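PDB 1QNR: endo-1,4-b-d-mannanase from Trichoderma reesei, which catalyses the endo-hydrolysis of beta-1,4-mannosidic linkages in mannans, as a member of glycoside hydrolase family 5. Local coordinates for residues T260-C265 / L295-M300; E205-S210 / N255-T260. All blocks are in the same frame, centred on the assembly; numbering follows the deposited sequence.

Interaction 1: residues T260-C265 / L295-M300; sequences THAAAC and LTTRGM
A262 carries this contact with its single methyl group, which faces the turn leading out of the helix 283-295. Its CB lies 3.6 Å from CG2 of T297. R298 O is 3.5 Å from the same A262 CB, and SD of M300 comes within 3.7 Å of it. In T297, CG2 stands anti to the backbone N, leaving OG1 beside that N to bond to T293 O in the preceding helix. The bend at chi2 (-57°) sets SD of M300 beside the A262 methyl, and that at chi3 (-47°) turns CE away; CG of M300 lies 3.9 Å from A262 CB.

A262 and G299 are also the nearest pair of CA atoms, 4.7 Å apart, and A262 O lies 3.9 Å from CA of G299. The residues T297 to M300 form a type II beta turn, closed by M300 N to T297 O at 3.2 Å. G299 takes its third position with a positive phi, and a CB on it would also collide with A262 O.

C265 CB only skirts G299 O, and its SG forms a disulfide with C272. The backbone of G299 hydrogen-bonds to C272, and M300 packs on C272 and F274. The contact thus fits the turn between helix 253-267 and strand 272-277, where the chain passes from helix 283-295 into strand 300-309 of the TIM barrel.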
# COMPACT_ATOMS: atom_id res chain seq x y z
N THR A 260 -2.87 -13.74 14.36
CA THR A 260 -2.06 -13.01 15.34
C THR A 260 -2.04 -11.51 15.08
O THR A 260 -2.06 -10.70 16.03
CB THR A 260 -0.61 -13.51 15.43
OG1 THR A 260 0.00 -13.53 14.13
CG2 THR A 260 -0.53 -14.96 15.99
N HIS A 261 -2.00 -11.10 13.81
CA HIS A 261 -2.00 -9.66 13.50
C HIS A 261 -3.38 -9.03 13.81
O HIS A 261 -3.40 -7.94 14.39
CB HIS A 261 -1.57 -9.44 12.03
CG HIS A 261 -0.09 -9.59 11.89
ND1 HIS A 261 0.50 -10.86 11.75
CD2 HIS A 261 0.94 -8.70 11.92
CE1 HIS A 261 1.84 -10.68 11.71
NE2 HIS A 261 2.15 -9.41 11.79
N ALA A 262 -4.48 -9.72 13.45
CA ALA A 262 -5.80 -9.23 13.79
C ALA A 262 -5.94 -8.96 15.28
O ALA A 262 -6.50 -7.93 15.70
CB ALA A 262 -6.93 -10.13 13.38
N ALA A 263 -5.45 -9.94 16.06
CA ALA A 263 -5.57 -9.77 17.54
C ALA A 263 -4.75 -8.64 18.05
O ALA A 263 -5.16 -7.95 19.01
CB ALA A 263 -5.17 -11.07 18.26
N ALA A 264 -3.55 -8.33 17.51
CA ALA A 264 -2.74 -7.20 17.92
C ALA A 264 -3.36 -5.84 17.53
O ALA A 264 -3.37 -4.89 18.35
CB ALA A 264 -1.32 -7.35 17.30
N CYS A 265 -4.01 -5.77 16.35
CA CYS A 265 -4.76 -4.55 16.00
C CYS A 265 -5.94 -4.34 16.96
O CYS A 265 -6.06 -3.24 17.53
CB CYS A 265 -5.30 -4.64 14.55
SG CYS A 265 -4.08 -4.27 13.27
N LEU A 295 -11.95 -12.69 6.58
CA LEU A 295 -13.33 -12.23 6.68
C LEU A 295 -13.94 -12.63 8.02
O LEU A 295 -14.86 -11.91 8.49
CB LEU A 295 -14.11 -12.90 5.49
CG LEU A 295 -15.62 -12.63 5.46
CD1 LEU A 295 -15.96 -11.15 5.45
CD2 LEU A 295 -16.19 -13.25 4.15
N THR A 296 -13.56 -13.75 8.60
CA THR A 296 -14.18 -14.25 9.84
C THR A 296 -13.33 -14.06 11.11
O THR A 296 -13.69 -14.64 12.16
CB THR A 296 -14.47 -15.78 9.70
OG1 THR A 296 -13.28 -16.54 9.51
CG2 THR A 296 -15.48 -16.04 8.56
N THR A 297 -12.37 -13.16 11.17
CA THR A 297 -11.55 -12.90 12.34
C THR A 297 -11.76 -11.50 12.85
O THR A 297 -11.60 -10.45 12.15
CB THR A 297 -10.06 -13.15 12.07
OG1 THR A 297 -9.81 -14.51 11.69
CG2 THR A 297 -9.21 -12.96 13.31
N ARG A 298 -12.17 -11.38 14.14
CA ARG A 298 -12.36 -10.05 14.73
C ARG A 298 -11.07 -9.20 14.69
O ARG A 298 -9.99 -9.76 14.98
CB ARG A 298 -12.81 -10.25 16.22
CG ARG A 298 -14.32 -10.50 16.30
CD ARG A 298 -15.11 -9.20 16.33
NE ARG A 298 -14.73 -8.09 17.24
CZ ARG A 298 -15.32 -6.88 17.13
NH1 ARG A 298 -16.31 -6.72 16.21
NH2 ARG A 298 -15.00 -5.82 17.84
N GLY A 299 -11.21 -7.90 14.39
CA GLY A 299 -9.99 -7.05 14.27
C GLY A 299 -9.69 -6.80 12.80
O GLY A 299 -9.04 -5.78 12.51
N MET A 300 -10.17 -7.61 11.85
CA MET A 300 -9.89 -7.36 10.43
C MET A 300 -10.91 -6.40 9.80
O MET A 300 -12.12 -6.59 9.96
CB MET A 300 -9.91 -8.64 9.59
CG MET A 300 -8.82 -9.63 9.99
SD MET A 300 -7.12 -8.95 9.91
CE MET A 300 -7.20 -8.14 8.27

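Interaction 2: residues E205-S210 / N255-T260; sequences EGLGLS and NGWIQT
W257 pushes the six-membered end of its indole against the backbone of E205 and G206, its CG held anti to the backbone N (chi1 -176°). E205 O sits at the ring edge near the indole plane, 3.7 Å from W257 CZ2. G206 O approaches obliquely, 3.6 Å from W257 CH2, and L207 CD2 meets that CH2 at 4.1 Å, the two side chains crossing at a slant. On the five-membered ring, NE1 hydrogen-bonds to H241 O, which helps to fix how the ring is turned. An alanine at W257 would probably open a gap beside the E205 and G206 carbonyls and leave H241 O without its indole donor.

Farther along, the side chains of L209 and T260 run antiparallel, with L209 CD2 3.7 Å from T260 OG1. That hydroxyl donates to G256 O at 3.1 Å and is also hydrogen-bonded to Y218 OH; T260 N binds G256 O from the other side of the carbonyl plane.

The indole thus lies against the backbone of a residue whose OE2 pairs with R171 and hydrogen-bonds to a bound beta-D-mannopyranose. The approach of E205 O near the ring plane is probably weakly favourable; G206 O, hydrogen-bonded by H261 NE2, meets the indole by packing.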
# COMPACT_ATOMS: atom_id res chain seq x y z
N GLU A 205 5.10 -4.65 6.45
CA GLU A 205 4.69 -6.06 6.24
C GLU A 205 4.09 -6.77 7.43
O GLU A 205 3.56 -7.91 7.36
CB GLU A 205 5.91 -6.82 5.74
CG GLU A 205 6.48 -6.30 4.39
CD GLU A 205 7.92 -6.82 4.21
OE1 GLU A 205 8.76 -6.06 4.78
OE2 GLU A 205 8.25 -7.90 3.64
N GLY A 206 4.28 -6.17 8.66
CA GLY A 206 3.83 -6.81 9.89
C GLY A 206 4.93 -7.60 10.62
O GLY A 206 4.59 -8.36 11.56
N LEU A 207 6.18 -7.52 10.16
CA LEU A 207 7.22 -8.37 10.77
C LEU A 207 7.42 -7.92 12.24
O LEU A 207 7.34 -6.75 12.61
CB LEU A 207 8.55 -8.27 10.00
CG LEU A 207 8.38 -8.45 8.45
CD1 LEU A 207 9.78 -8.32 7.78
CD2 LEU A 207 7.75 -9.79 8.07
N GLY A 208 7.78 -8.91 13.09
CA GLY A 208 8.14 -8.67 14.49
C GLY A 208 6.95 -8.75 15.40
O GLY A 208 6.28 -7.71 15.69
N LEU A 209 6.55 -9.93 15.88
CA LEU A 209 5.33 -10.11 16.73
C LEU A 209 5.55 -11.37 17.55
O LEU A 209 5.75 -12.46 17.00
CB LEU A 209 4.09 -10.11 15.79
CG LEU A 209 2.74 -10.26 16.47
CD1 LEU A 209 2.43 -9.22 17.51
CD2 LEU A 209 1.61 -10.43 15.45
N SER A 210 5.41 -11.24 18.89
CA SER A 210 5.87 -12.36 19.77
C SER A 210 4.81 -13.38 20.06
O SER A 210 5.11 -14.38 20.79
CB SER A 210 6.41 -11.74 21.08
OG SER A 210 7.64 -10.97 20.82
N ASN A 255 -2.70 -18.72 7.84
CA ASN A 255 -3.91 -18.50 8.64
C ASN A 255 -3.54 -17.97 10.03
O ASN A 255 -4.17 -17.02 10.52
CB ASN A 255 -4.74 -19.81 8.75
CG ASN A 255 -5.19 -20.17 7.35
OD1 ASN A 255 -6.03 -19.51 6.69
ND2 ASN A 255 -4.61 -21.23 6.74
N GLY A 256 -2.53 -18.58 10.69
CA GLY A 256 -2.10 -18.08 12.00
C GLY A 256 -1.50 -16.67 11.93
O GLY A 256 -1.62 -15.86 12.85
N TRP A 257 -0.75 -16.37 10.82
CA TRP A 257 -0.24 -15.01 10.60
C TRP A 257 -1.37 -13.96 10.57
O TRP A 257 -1.24 -12.89 11.21
CB TRP A 257 0.55 -14.99 9.28
CG TRP A 257 1.24 -13.71 8.93
CD1 TRP A 257 0.88 -12.82 7.94
CD2 TRP A 257 2.46 -13.17 9.48
NE1 TRP A 257 1.75 -11.74 7.87
CE2 TRP A 257 2.75 -11.97 8.81
CE3 TRP A 257 3.35 -13.60 10.49
CZ2 TRP A 257 3.90 -11.21 9.07
CZ3 TRP A 257 4.47 -12.83 10.79
CH2 TRP A 257 4.74 -11.66 10.07
N ILE A 258 -2.47 -14.27 9.86
CA ILE A 258 -3.62 -13.34 9.88
C ILE A 258 -4.18 -13.23 11.30
O ILE A 258 -4.49 -12.12 11.77
CB ILE A 258 -4.71 -13.90 8.90
CG1 ILE A 258 -4.18 -13.86 7.45
CG2 ILE A 258 -6.00 -13.09 9.05
CD1 ILE A 258 -5.02 -14.80 6.53
N GLN A 259 -4.42 -14.39 11.98
CA GLN A 259 -5.05 -14.34 13.31
C GLN A 259 -4.20 -13.54 14.33
O GLN A 259 -4.77 -12.77 15.11
CB GLN A 259 -5.24 -15.79 13.83
CG GLN A 259 -6.27 -16.56 12.98
CD GLN A 259 -6.31 -18.05 13.30
OE1 GLN A 259 -5.32 -18.67 13.64
NE2 GLN A 259 -7.54 -18.57 13.15
N THR A 260 -2.87 -13.74 14.36
CA THR A 260 -2.06 -13.01 15.34
C THR A 260 -2.04 -11.51 15.08
O THR A 260 -2.06 -10.70 16.03
CB THR A 260 -0.61 -13.51 15.43
OG1 THR A 260 0.00 -13.53 14.13
CG2 THR A 260 -0.53 -14.96 15.99

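Overall arrangement
Running from the N terminus, the chain leaves strand 199-201, passes through 205-210, and returns at 255-260 after helix 226-230, strand 238-242 and helix 244-247; interaction 2 closes that 44-residue loop. Interaction 1 then closes a shorter one, spanning strand 272-277 and most of helix 283-295. The loops neither nest nor cross but follow in series, sharing T260, so helix 253-267 serves both. It meets the loop after strand 199-201 through one set of side chains and the turn before strand 300-309 through another. H261 links the two contacts, with NE2 hydrogen-bonded to G206 O and CE1 3.7 Å from L209 CD2.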